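Local coordinates for trehalose-6-phosphate phosphatase related protein (Thermoplasma acidophilum, PDB 1U02) that removes the phosphate from trehalose 6-phosphate to give free trehalose, with magnesium as cofactor, at residues D9-P14 and I213-I218; S30-L35 and K217-I222; L86-R91 and R139-E144; K111-L116 and L154-V159. All blocks are in the same frame, centred on the assembly; numbering follows the deposited sequence.

Overall arrangement
Interactions 1 and 2 share helix 212-229 and touch each other, L12 CD2 lying 3.7 Å from L219 CD1; both are buried, on one side of the chain's centre. Interactions 3 and 4 lie on the other side, in the part of the chain built round the four-stranded antiparallel sheet, their centres about 8 Å apart. There E144 of 139-144 forms a salt bridge with R155 of 154-159. Chemistry follows place: interaction 1 joins the metal-binding loop to the helix by an arginine grip, interaction 2 is purely apolar helix packing, interaction 3 is a surface contact of aromatic and aliphatic groups with an arginine at the phenylalanine ring's rim, and interaction 4 is buried backbone pairing within the sheet.

Interaction 1 (D9-P14 and I213-I218); sequences DGTLVP and IEMRKI. With NA (sodium ion), chain C; MG (magnesium ion), chain B.
The loop D9-P14 passes beside one turn of helix 212-229, with T11 CA 6.8 Å from M215 CA and L12 CA 6.5 Å from R216 CA. R216 makes the polar link. Its chain runs extended from CG to NE, which carries NE to the L12 carbonyl; the guanidinium meets it side-on, NE and NH2 both donating to the single atom L12 O, each at 2.9 Å. L12 O lies in the guanidinium plane, and the NE bond also in the carbonyl plane. V13 CG1 also lies at the group's edge, near its plane, 3.9 Å from R216 NH2, while R216 NH1 forms a salt bridge with D25, helping to fix it. A leucine in place of R216 would probably leave L12 O without either donor and D25 without this charged mate. M215, the residue before R216 and a selenomethionine, holds CG anti to the backbone N (chi1 -178°) and lies side by side with T11, its CG 3.4 Å from T11 O and 4.1 Å from T11 CG2. T11 O is buried without a polar partner, whereas T11 OG1 hydrogen-bonds D7. At the far side of the loop, D9 O binds magnesium at 2.0 Å with D7, D179 and three waters; D9 OD1 and P14 O bind sodium. D9 and T11 belong to the DxDx(T/V) motif of the HAD phosphatases, which begins at D7, the probable nucleophile, at the end of strand 3-7.

Interaction 2 (S30-L35 and K217-I222); sequences SLISDL and KILKFI
Helices 26-38 and 212-229 run in roughly the same direction here, their local axes 9.7 Å apart at closest and crossing at 36°, with L31 CA nearest K220 CA. They pack side by side against the central sheet of the HAD fold, where strand 3-7 lies beneath them: I32 and L219 touch L6, and L35 and L219 touch I4. L219 is the chief apolar contributor from its helix. Its two methyls are divided between two partners: CD1 approaches I32 CD1 at 4.3 Å, and CD2 approaches L35 CD2 at 4.2 Å. The I32 bond from the backbone points away from the other helix, but the end of its side chain turns back to reach L219. The side chain of L35 crosses that of L219 at a slant. Nearer the surface, L31 reaches over the backbone of K220, whose aliphatic root serves as the packing surface while the rest of the lysine chain leads away and bends at its last torsion. The closest approach is at this edge: L31 CD2 is 3.5 Å from K220 CA, closer than two such carbons normally pack, and equally near K220 CB.

Interaction 3 (L86-R91 and R139-E144); sequences LGVFDR and RIFGVE
The F141 ring lies beside an arginine without stacking on it: R91 NE meets the ring edge in plane, 3.7 Å from F141 CE1, and the guanidinium and ring planes are 39° apart. The contact joins the first turns of helix 86-96 to the end of helix 127-141, which closes in a Schellman motif with G142 as its C-prime residue. At positive phi (69°), a backbone angle that favours glycine, G142 turns the chain from the helix into strand 144-147 of the antiparallel sheet. F141 and V143 flank this turn and both face helix 86-96. F141 receives V88 and R91: V88 CG1 is 3.7 Å from F141 CB and just as near CD1, the two side chains running past one another in opposite senses, while R91 CB comes to 3.7 Å from F141 CE1. The bend at chi3 (-70°) sets R91 NE at the ring edge; V88 CA, of the same helix, lies over one face of the guanidinium, off towards the rim. I92 and D95, further along the same helix, also touch F141. An alanine at F141 keeps the CB contact with V88 but removes the ring, which would probably open a gap against V88 CG1 and R91 CB and leave the R91 side chain freer to turn. V143 packs on the buried F89, which also touches V156. Its CG1 methyl, anti to the carbonyl carbon, is shared by two residues, lying 4.0 Å from V88 CG1 and 3.8 Å from F89 CZ.

Interaction 4 (K111-L116 and L154-V159); sequences KNLAVL and LRVPGV
V115 and L154 hold the close part of the contact, pairing through both backbone bonds: L154 N to V115 O at 3.0 Å and nearly straight (172°), V115 N to L154 O at 3.2 Å and more bent. Next to them A114 CA lies 3.2 Å from L154 O in a CA-H...O contact, and A114 CB is also close to that oxygen. V115 and L154 send their side chains to the same side of the sheet, where both touch I92 of helix 86-96. The strands are the two middle members of a four-stranded antiparallel sheet, 107-111, 114-118, 151-155 and 144-147. A type I turn from K111 to A114 leads into strand 114-118, and a type II turn from V156 to V159 follows strand 151-155. Towards these turns the backbones separate and direct pairing gives way to a bridging water, which donates to L113 O at 2.7 Å and accepts from V156 N at 2.9 Å. Beside it the side chains meet loosely, L113 CD2 lying 4.3 Å from V156 CG2. R155 starts on the A114 side of the sheet, but its guanidinium swings off to a salt bridge with E144, with V159 CG2 over one guanidinium face near the rim.

Interaction 1 (D9-P14 and I213-I218)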
loop_
_atom_site.group_PDB
_atom_site.type_symbol
_atom_site.label_atom_id
_atom_site.label_comp_id
_atom_site.label_asym_id
_atom_site.label_seq_id
_atom_site.Cartn_x
_atom_site.Cartn_y
_atom_site.Cartn_z
ATOM N N ASP A 9 3.535 -2.233 3.765
ATOM C CA ASP A 9 3.474 -3.665 4.045
ATOM C C ASP A 9 4.471 -4.490 3.246
ATOM O O ASP A 9 4.527 -4.409 2.018
ATOM C CB ASP A 9 2.062 -4.184 3.808
ATOM C CG ASP A 9 1.054 -3.506 4.703
ATOM O OD1 ASP A 9 1.153 -3.673 5.939
ATOM O OD2 ASP A 9 0.181 -2.796 4.173
ATOM N N GLY A 10 5.255 -5.285 3.966
ATOM C CA GLY A 10 6.253 -6.127 3.335
ATOM C C GLY A 10 7.511 -5.374 2.954
ATOM O O GLY A 10 8.472 -5.974 2.469
ATOM N N THR A 11 7.511 -4.061 3.170
ATOM C CA THR A 11 8.661 -3.230 2.838
ATOM C C THR A 11 9.273 -2.597 4.091
ATOM O O THR A 11 10.474 -2.731 4.337
ATOM C CB THR A 11 8.261 -2.143 1.819
ATOM O OG1 THR A 11 7.820 -2.780 0.610
ATOM C CG2 THR A 11 9.446 -1.234 1.501
ATOM N N LEU A 12 8.448 -1.916 4.882
ATOM C CA LEU A 12 8.914 -1.294 6.119
ATOM C C LEU A 12 8.515 -2.151 7.319
ATOM O O LEU A 12 9.139 -2.092 8.378
ATOM C CB LEU A 12 8.331 0.116 6.270
ATOM C CG LEU A 12 8.697 1.104 5.154
ATOM C CD1 LEU A 12 8.094 2.476 5.455
ATOM C CD2 LEU A 12 10.217 1.208 5.034
ATOM N N VAL A 13 7.456 -2.932 7.149
ATOM C CA VAL A 13 6.977 -3.830 8.196
ATOM C C VAL A 13 6.755 -5.175 7.516
ATOM O O VAL A 13 6.583 -5.240 6.299
ATOM C CB VAL A 13 5.640 -3.343 8.823
ATOM C CG1 VAL A 13 5.851 -2.013 9.528
ATOM C CG2 VAL A 13 4.569 -3.210 7.744
ATOM N N PRO A 14 6.773 -6.271 8.286
ATOM C CA PRO A 14 6.565 -7.584 7.679
ATOM C C PRO A 14 5.098 -7.844 7.346
ATOM O O PRO A 14 4.197 -7.196 7.884
ATOM C CB PRO A 14 7.076 -8.540 8.752
ATOM C CG PRO A 14 6.662 -7.849 10.017
ATOM C CD PRO A 14 7.021 -6.392 9.736
ATOM N N ILE A 213 13.726 -5.872 7.367
ATOM C CA ILE A 213 14.821 -5.603 8.292
ATOM C C ILE A 213 16.009 -5.007 7.530
ATOM O O ILE A 213 16.582 -3.996 7.949
ATOM C CB ILE A 213 15.256 -6.893 9.004
ATOM C CG1 ILE A 213 14.096 -7.416 9.851
ATOM C CG2 ILE A 213 16.489 -6.631 9.867
ATOM C CD1 ILE A 213 14.308 -8.806 10.408
ATOM N N GLU A 214 16.369 -5.615 6.403
ATOM C CA GLU A 214 17.485 -5.105 5.605
ATOM C C GLU A 214 17.084 -3.755 5.002
ATOM O O GLU A 214 17.901 -2.834 4.908
ATOM C CB GLU A 214 17.843 -6.089 4.487
ATOM C CG GLU A 214 19.256 -5.905 3.941
ATOM C CD GLU A 214 19.562 -6.809 2.748
ATOM O OE1 GLU A 214 19.073 -7.959 2.724
ATOM O OE2 GLU A 214 20.305 -6.370 1.843
HETATM N N MSE A 215 15.824 -3.643 4.594
HETATM C CA MSE A 215 15.330 -2.399 4.022
HETATM C C MSE A 215 15.507 -1.265 5.034
HETATM O O MSE A 215 15.947 -0.171 4.684
HETATM C CB MSE A 215 13.852 -2.533 3.655
HETATM C CG MSE A 215 13.252 -1.304 2.996
HETATM SE SE MSE A 215 14.000 -0.931 1.230
HETATM C CE MSE A 215 14.815 0.755 1.624
ATOM N N ARG A 216 15.160 -1.530 6.288
ATOM C CA ARG A 216 15.295 -0.521 7.331
ATOM C C ARG A 216 16.760 -0.135 7.514
ATOM O O ARG A 216 17.084 1.024 7.774
ATOM C CB ARG A 216 14.750 -1.043 8.656
ATOM C CG ARG A 216 13.242 -1.191 8.693
ATOM C CD ARG A 216 12.764 -1.487 10.100
ATOM N NE ARG A 216 11.319 -1.666 10.165
ATOM C CZ ARG A 216 10.650 -1.886 11.292
ATOM N NH1 ARG A 216 11.305 -1.951 12.441
ATOM N NH2 ARG A 216 9.331 -2.040 11.273
ATOM N N LYS A 217 17.639 -1.122 7.373
ATOM C CA LYS A 217 19.070 -0.905 7.537
ATOM C C LYS A 217 19.598 0.032 6.459
ATOM O O LYS A 217 20.453 0.871 6.725
ATOM C CB LYS A 217 19.807 -2.244 7.478
ATOM C CG LYS A 217 21.226 -2.189 8.002
ATOM C CD LYS A 217 21.853 -3.576 8.040
ATOM C CE LYS A 217 23.213 -3.540 8.715
ATOM N NZ LYS A 217 23.824 -4.892 8.808
ATOM N N ILE A 218 19.087 -0.116 5.242
ATOM C CA ILE A 218 19.506 0.738 4.138
ATOM C C ILE A 218 19.059 2.176 4.408
ATOM O O ILE A 218 19.819 3.126 4.183
ATOM C CB ILE A 218 18.911 0.248 2.798
ATOM C CG1 ILE A 218 19.669 -0.993 2.321
ATOM C CG2 ILE A 218 18.978 1.349 1.749
ATOM C CD1 ILE A 218 21.138 -0.740 2.024
HETATM NA NA NA C . 1.682 -5.898 7.295
HETATM MG MG MG B . 4.023 -4.248 0.034
HETATM O O HOH W 1 3.176 -6.104 0.081
HETATM O O HOH W 2 3.403 -3.777 -1.933
HETATM O O HOH W 3 2.215 -3.359 0.589
HETATM O O HOH W 4 0.382 -7.956 6.598
#

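Interaction 2 (S30-L35 and K217-I222)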
loop_
_atom_site.group_PDB
_atom_site.type_symbol
_atom_site.label_atom_id
_atom_site.label_comp_id
_atom_site.label_asym_id
_atom_site.label_seq_id
_atom_site.Cartn_x
_atom_site.Cartn_y
_atom_site.Cartn_z
ATOM N N SER A 30 11.508 5.948 14.667
ATOM C CA SER A 30 12.748 6.725 14.738
ATOM C C SER A 30 13.379 6.880 13.350
ATOM O O SER A 30 13.767 7.983 12.953
ATOM C CB SER A 30 13.730 6.039 15.697
ATOM O OG SER A 30 15.021 6.628 15.644
ATOM N N LEU A 31 13.465 5.772 12.615
ATOM C CA LEU A 31 14.049 5.767 11.273
ATOM C C LEU A 31 13.356 6.718 10.307
ATOM O O LEU A 31 14.007 7.505 9.622
ATOM C CB LEU A 31 13.998 4.359 10.682
ATOM C CG LEU A 31 15.097 3.374 11.063
ATOM C CD1 LEU A 31 14.733 1.999 10.524
ATOM C CD2 LEU A 31 16.434 3.839 10.492
ATOM N N ILE A 32 12.032 6.636 10.242
ATOM C CA ILE A 32 11.273 7.486 9.334
ATOM C C ILE A 32 11.270 8.926 9.830
ATOM O O ILE A 32 11.325 9.862 9.031
ATOM C CB ILE A 32 9.824 6.957 9.166
ATOM C CG1 ILE A 32 9.861 5.542 8.576
ATOM C CG2 ILE A 32 9.036 7.867 8.240
ATOM C CD1 ILE A 32 10.558 5.463 7.223
ATOM N N SER A 33 11.213 9.094 11.147
ATOM C CA SER A 33 11.240 10.423 11.749
ATOM C C SER A 33 12.507 11.141 11.280
ATOM O O SER A 33 12.456 12.296 10.862
ATOM C CB SER A 33 11.241 10.313 13.279
ATOM O OG SER A 33 11.390 11.588 13.880
ATOM N N ASP A 34 13.639 10.443 11.340
ATOM C CA ASP A 34 14.914 11.018 10.912
ATOM C C ASP A 34 14.935 11.250 9.410
ATOM O O ASP A 34 15.287 12.329 8.939
ATOM C CB ASP A 34 16.077 10.091 11.272
ATOM C CG ASP A 34 16.354 10.043 12.757
ATOM O OD1 ASP A 34 15.812 10.890 13.498
ATOM O OD2 ASP A 34 17.129 9.159 13.181
ATOM N N LEU A 35 14.553 10.225 8.659
ATOM C CA LEU A 35 14.549 10.296 7.207
ATOM C C LEU A 35 13.744 11.463 6.627
ATOM O O LEU A 35 14.207 12.139 5.708
ATOM C CB LEU A 35 14.021 8.978 6.640
ATOM C CG LEU A 35 14.128 8.767 5.129
ATOM C CD1 LEU A 35 15.591 8.621 4.726
ATOM C CD2 LEU A 35 13.341 7.527 4.739
ATOM N N LYS A 217 17.639 -1.122 7.373
ATOM C CA LYS A 217 19.070 -0.905 7.537
ATOM C C LYS A 217 19.598 0.032 6.459
ATOM O O LYS A 217 20.453 0.871 6.725
ATOM C CB LYS A 217 19.807 -2.244 7.478
ATOM C CG LYS A 217 21.226 -2.189 8.002
ATOM C CD LYS A 217 21.853 -3.576 8.040
ATOM C CE LYS A 217 23.213 -3.540 8.715
ATOM N NZ LYS A 217 23.824 -4.892 8.808
ATOM N N ILE A 218 19.087 -0.116 5.242
ATOM C CA ILE A 218 19.506 0.738 4.138
ATOM C C ILE A 218 19.059 2.176 4.408
ATOM O O ILE A 218 19.819 3.126 4.183
ATOM C CB ILE A 218 18.911 0.248 2.798
ATOM C CG1 ILE A 218 19.669 -0.993 2.321
ATOM C CG2 ILE A 218 18.978 1.349 1.749
ATOM C CD1 ILE A 218 21.138 -0.740 2.024
ATOM N N LEU A 219 17.831 2.331 4.899
ATOM C CA LEU A 219 17.299 3.654 5.211
ATOM C C LEU A 219 18.109 4.261 6.357
ATOM O O LEU A 219 18.393 5.461 6.371
ATOM C CB LEU A 219 15.819 3.557 5.607
ATOM C CG LEU A 219 14.844 3.033 4.547
ATOM C CD1 LEU A 219 13.425 3.031 5.112
ATOM C CD2 LEU A 219 14.911 3.911 3.309
ATOM N N LYS A 220 18.469 3.417 7.317
ATOM C CA LYS A 220 19.269 3.833 8.462
ATOM C C LYS A 220 20.595 4.401 7.948
ATOM O O LYS A 220 21.057 5.443 8.401
ATOM C CB LYS A 220 19.536 2.623 9.361
ATOM C CG LYS A 220 20.497 2.868 10.521
ATOM C CD LYS A 220 21.023 1.541 11.069
ATOM C CE LYS A 220 21.794 1.722 12.369
ATOM N NZ LYS A 220 20.903 2.123 13.494
ATOM N N PHE A 221 21.194 3.705 6.986
ATOM C CA PHE A 221 22.461 4.125 6.404
ATOM C C PHE A 221 22.351 5.447 5.644
ATOM O O PHE A 221 23.200 6.331 5.793
ATOM C CB PHE A 221 22.990 3.043 5.464
ATOM C CG PHE A 221 24.391 3.286 4.995
ATOM C CD1 PHE A 221 25.460 3.204 5.888
ATOM C CD2 PHE A 221 24.646 3.613 3.665
ATOM C CE1 PHE A 221 26.769 3.444 5.462
ATOM C CE2 PHE A 221 25.950 3.856 3.228
ATOM C CZ PHE A 221 27.012 3.772 4.128
ATOM N N ILE A 222 21.316 5.579 4.818
ATOM C CA ILE A 222 21.124 6.802 4.050
ATOM C C ILE A 222 21.062 8.002 4.988
ATOM O O ILE A 222 21.559 9.080 4.663
ATOM C CB ILE A 222 19.834 6.736 3.214
ATOM C CG1 ILE A 222 19.913 5.566 2.236
ATOM C CG2 ILE A 222 19.656 8.030 2.434
ATOM C CD1 ILE A 222 18.636 5.334 1.465
#

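Interaction 3 (L86-R91 and R139-E144)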
loop_
_atom_site.group_PDB
_atom_site.type_symbol
_atom_site.label_atom_id
_atom_site.label_comp_id
_atom_site.label_asym_id
_atom_site.label_seq_id
_atom_site.Cartn_x
_atom_site.Cartn_y
_atom_site.Cartn_z
ATOM N N LEU A 86 -17.205 7.100 -2.846
ATOM C CA LEU A 86 -17.424 6.987 -1.405
ATOM C C LEU A 86 -18.732 6.276 -1.034
ATOM O O LEU A 86 -18.744 5.409 -0.161
ATOM C CB LEU A 86 -17.378 8.370 -0.743
ATOM C CG LEU A 86 -16.005 9.056 -0.739
ATOM C CD1 LEU A 86 -16.113 10.444 -0.115
ATOM C CD2 LEU A 86 -15.008 8.202 0.039
ATOM N N GLY A 87 -19.831 6.638 -1.687
ATOM C CA GLY A 87 -21.094 5.990 -1.375
ATOM C C GLY A 87 -21.104 4.530 -1.801
ATOM O O GLY A 87 -21.742 3.685 -1.167
ATOM N N VAL A 88 -20.386 4.230 -2.877
ATOM C CA VAL A 88 -20.315 2.873 -3.405
ATOM C C VAL A 88 -19.711 1.888 -2.411
ATOM O O VAL A 88 -20.302 0.853 -2.109
ATOM C CB VAL A 88 -19.492 2.834 -4.709
ATOM C CG1 VAL A 88 -19.401 1.406 -5.226
ATOM C CG2 VAL A 88 -20.148 3.724 -5.747
ATOM N N PHE A 89 -18.532 2.206 -1.896
ATOM C CA PHE A 89 -17.899 1.308 -0.951
ATOM C C PHE A 89 -18.670 1.157 0.353
ATOM O O PHE A 89 -18.561 0.127 1.017
ATOM C CB PHE A 89 -16.454 1.739 -0.735
ATOM C CG PHE A 89 -15.583 1.413 -1.904
ATOM C CD1 PHE A 89 -15.251 0.087 -2.177
ATOM C CD2 PHE A 89 -15.161 2.406 -2.786
ATOM C CE1 PHE A 89 -14.513 -0.250 -3.320
ATOM C CE2 PHE A 89 -14.423 2.079 -3.930
ATOM C CZ PHE A 89 -14.101 0.746 -4.195
ATOM N N ASP A 90 -19.462 2.165 0.712
ATOM C CA ASP A 90 -20.280 2.055 1.919
ATOM C C ASP A 90 -21.325 0.969 1.661
ATOM O O ASP A 90 -21.563 0.104 2.506
ATOM C CB ASP A 90 -21.002 3.369 2.238
ATOM C CG ASP A 90 -20.073 4.426 2.809
ATOM O OD1 ASP A 90 -19.124 4.058 3.538
ATOM O OD2 ASP A 90 -20.304 5.627 2.542
ATOM N N ARG A 91 -21.940 1.018 0.481
ATOM C CA ARG A 91 -22.960 0.047 0.102
ATOM C C ARG A 91 -22.370 -1.353 -0.060
ATOM O O ARG A 91 -22.996 -2.346 0.315
ATOM C CB ARG A 91 -23.651 0.469 -1.203
ATOM C CG ARG A 91 -24.405 1.796 -1.105
ATOM C CD ARG A 91 -25.512 1.919 -2.166
ATOM N NE ARG A 91 -25.009 2.088 -3.530
ATOM C CZ ARG A 91 -24.419 3.191 -3.990
ATOM N NH1 ARG A 91 -24.249 4.244 -3.197
ATOM N NH2 ARG A 91 -24.004 3.245 -5.250
ATOM N N ARG A 139 -18.982 -6.206 -10.480
ATOM C CA ARG A 139 -19.675 -5.855 -11.718
ATOM C C ARG A 139 -20.899 -5.005 -11.406
ATOM O O ARG A 139 -21.186 -4.034 -12.101
ATOM C CB ARG A 139 -20.092 -7.118 -12.481
ATOM C CG ARG A 139 -18.937 -8.078 -12.725
ATOM C CD ARG A 139 -19.292 -9.187 -13.702
ATOM N NE ARG A 139 -18.275 -10.237 -13.695
ATOM C CZ ARG A 139 -18.248 -11.248 -12.831
ATOM N NH1 ARG A 139 -19.188 -11.357 -11.901
ATOM N NH2 ARG A 139 -17.271 -12.143 -12.886
ATOM N N ILE A 140 -21.618 -5.368 -10.350
ATOM C CA ILE A 140 -22.809 -4.623 -9.968
ATOM C C ILE A 140 -22.507 -3.158 -9.655
ATOM O O ILE A 140 -23.190 -2.257 -10.145
ATOM C CB ILE A 140 -23.483 -5.266 -8.742
ATOM C CG1 ILE A 140 -23.981 -6.666 -9.106
ATOM C CG2 ILE A 140 -24.628 -4.391 -8.253
ATOM C CD1 ILE A 140 -24.454 -7.482 -7.914
ATOM N N PHE A 141 -21.474 -2.922 -8.852
ATOM C CA PHE A 141 -21.106 -1.570 -8.455
ATOM C C PHE A 141 -20.123 -0.861 -9.369
ATOM O O PHE A 141 -19.813 0.314 -9.159
ATOM C CB PHE A 141 -20.555 -1.595 -7.036
ATOM C CG PHE A 141 -21.596 -1.882 -5.999
ATOM C CD1 PHE A 141 -22.336 -0.847 -5.437
ATOM C CD2 PHE A 141 -21.862 -3.191 -5.608
ATOM C CE1 PHE A 141 -23.329 -1.109 -4.492
ATOM C CE2 PHE A 141 -22.850 -3.469 -4.668
ATOM C CZ PHE A 141 -23.586 -2.426 -4.109
ATOM N N GLY A 142 -19.628 -1.567 -10.378
ATOM C CA GLY A 142 -18.690 -0.954 -11.298
ATOM C C GLY A 142 -17.337 -0.645 -10.685
ATOM O O GLY A 142 -16.735 0.390 -10.977
ATOM N N VAL A 143 -16.860 -1.532 -9.819
ATOM C CA VAL A 143 -15.557 -1.333 -9.209
ATOM C C VAL A 143 -14.595 -2.379 -9.743
ATOM O O VAL A 143 -14.987 -3.278 -10.491
ATOM C CB VAL A 143 -15.615 -1.394 -7.664
ATOM C CG1 VAL A 143 -16.296 -0.141 -7.135
ATOM C CG2 VAL A 143 -16.365 -2.632 -7.209
ATOM N N GLU A 144 -13.335 -2.254 -9.349
ATOM C CA GLU A 144 -12.274 -3.132 -9.812
ATOM C C GLU A 144 -11.856 -4.163 -8.769
ATOM O O GLU A 144 -11.874 -3.886 -7.565
ATOM C CB GLU A 144 -11.096 -2.245 -10.219
ATOM C CG GLU A 144 -9.795 -2.936 -10.561
ATOM C CD GLU A 144 -8.735 -1.922 -10.964
ATOM O OE1 GLU A 144 -8.958 -1.212 -11.972
ATOM O OE2 GLU A 144 -7.698 -1.825 -10.268
#

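Interaction 4 (K111-L116 and L154-V159)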
loop_
_atom_site.group_PDB
_atom_site.type_symbol
_atom_site.label_atom_id
_atom_site.label_comp_id
_atom_site.label_asym_id
_atom_site.label_seq_id
_atom_site.Cartn_x
_atom_site.Cartn_y
_atom_site.Cartn_z
ATOM N N LYS A 111 -12.857 0.136 4.278
ATOM C CA LYS A 111 -12.125 1.388 4.110
ATOM C C LYS A 111 -13.006 2.294 3.251
ATOM O O LYS A 111 -13.883 1.808 2.541
ATOM C CB LYS A 111 -10.778 1.127 3.435
ATOM C CG LYS A 111 -9.939 0.151 4.243
ATOM C CD LYS A 111 -8.684 -0.297 3.555
ATOM C CE LYS A 111 -8.060 -1.431 4.363
ATOM N NZ LYS A 111 -6.680 -1.746 3.947
ATOM N N ASN A 112 -12.785 3.602 3.311
ATOM C CA ASN A 112 -13.611 4.519 2.533
ATOM C C ASN A 112 -13.591 4.275 1.026
ATOM O O ASN A 112 -14.606 4.475 0.353
ATOM C CB ASN A 112 -13.220 5.971 2.819
ATOM C CG ASN A 112 -13.493 6.370 4.251
ATOM O OD1 ASN A 112 -14.470 5.925 4.848
ATOM N ND2 ASN A 112 -12.640 7.224 4.806
ATOM N N LEU A 113 -12.453 3.848 0.489
ATOM C CA LEU A 113 -12.367 3.606 -0.950
ATOM C C LEU A 113 -11.946 2.191 -1.324
ATOM O O LEU A 113 -11.376 1.962 -2.394
ATOM C CB LEU A 113 -11.423 4.621 -1.607
ATOM C CG LEU A 113 -11.959 6.062 -1.572
ATOM C CD1 LEU A 113 -10.910 7.040 -2.097
ATOM C CD2 LEU A 113 -13.243 6.142 -2.401
ATOM N N ALA A 114 -12.238 1.238 -0.450
ATOM C CA ALA A 114 -11.897 -0.152 -0.733
ATOM C C ALA A 114 -12.427 -1.070 0.349
ATOM O O ALA A 114 -12.614 -0.656 1.493
ATOM C CB ALA A 114 -10.374 -0.318 -0.843
ATOM N N VAL A 115 -12.695 -2.311 -0.034
ATOM C CA VAL A 115 -13.142 -3.333 0.901
ATOM C C VAL A 115 -12.241 -4.511 0.591
ATOM O O VAL A 115 -12.230 -5.031 -0.528
ATOM C CB VAL A 115 -14.614 -3.739 0.697
ATOM C CG1 VAL A 115 -14.980 -4.833 1.698
ATOM C CG2 VAL A 115 -15.518 -2.527 0.895
ATOM N N LEU A 116 -11.467 -4.912 1.587
ATOM C CA LEU A 116 -10.524 -6.002 1.430
ATOM C C LEU A 116 -11.041 -7.276 2.092
ATOM O O LEU A 116 -11.406 -7.272 3.269
ATOM C CB LEU A 116 -9.175 -5.574 2.026
ATOM C CG LEU A 116 -7.944 -6.480 1.920
ATOM C CD1 LEU A 116 -6.679 -5.639 2.072
ATOM C CD2 LEU A 116 -8.008 -7.550 2.990
ATOM N N LEU A 154 -11.679 -5.036 -3.468
ATOM C CA LEU A 154 -12.494 -4.255 -4.387
ATOM C C LEU A 154 -11.978 -2.840 -4.222
ATOM O O LEU A 154 -11.868 -2.343 -3.100
ATOM C CB LEU A 154 -13.971 -4.319 -4.003
ATOM C CG LEU A 154 -14.595 -5.700 -4.185
ATOM C CD1 LEU A 154 -16.078 -5.647 -3.825
ATOM C CD2 LEU A 154 -14.407 -6.149 -5.631
ATOM N N ARG A 155 -11.659 -2.188 -5.332
ATOM C CA ARG A 155 -11.114 -0.848 -5.256
ATOM C C ARG A 155 -11.564 0.037 -6.414
ATOM O O ARG A 155 -12.329 -0.395 -7.279
ATOM C CB ARG A 155 -9.585 -0.942 -5.219
ATOM C CG ARG A 155 -8.993 -1.627 -6.437
ATOM C CD ARG A 155 -7.505 -1.939 -6.286
ATOM N NE ARG A 155 -6.907 -2.238 -7.588
ATOM C CZ ARG A 155 -5.644 -2.606 -7.784
ATOM N NH1 ARG A 155 -4.814 -2.735 -6.758
ATOM N NH2 ARG A 155 -5.205 -2.827 -9.019
ATOM N N VAL A 156 -11.091 1.279 -6.417
ATOM C CA VAL A 156 -11.432 2.230 -7.472
ATOM C C VAL A 156 -10.778 1.791 -8.785
ATOM O O VAL A 156 -9.582 1.513 -8.831
ATOM C CB VAL A 156 -10.947 3.661 -7.109
ATOM C CG1 VAL A 156 -11.152 4.600 -8.297
ATOM C CG2 VAL A 156 -11.712 4.176 -5.900
ATOM N N PRO A 157 -11.560 1.714 -9.873
ATOM C CA PRO A 157 -10.980 1.299 -11.153
ATOM C C PRO A 157 -9.798 2.175 -11.599
ATOM O O PRO A 157 -9.812 3.392 -11.420
ATOM C CB PRO A 157 -12.164 1.402 -12.118
ATOM C CG PRO A 157 -13.352 1.110 -11.234
ATOM C CD PRO A 157 -13.016 1.907 -9.988
ATOM N N GLY A 158 -8.771 1.538 -12.153
ATOM C CA GLY A 158 -7.623 2.269 -12.663
ATOM C C GLY A 158 -6.515 2.708 -11.721
ATOM O O GLY A 158 -5.553 3.325 -12.183
ATOM N N VAL A 159 -6.611 2.409 -10.428
ATOM C CA VAL A 159 -5.547 2.833 -9.515
ATOM C C VAL A 159 -4.210 2.231 -9.944
ATOM O O VAL A 159 -4.149 1.085 -10.381
ATOM C CB VAL A 159 -5.860 2.436 -8.052
ATOM C CG1 VAL A 159 -7.113 3.169 -7.586
ATOM C CG2 VAL A 159 -6.049 0.931 -7.932
HETATM O O HOH W 5 -9.451 2.355 -4.232
#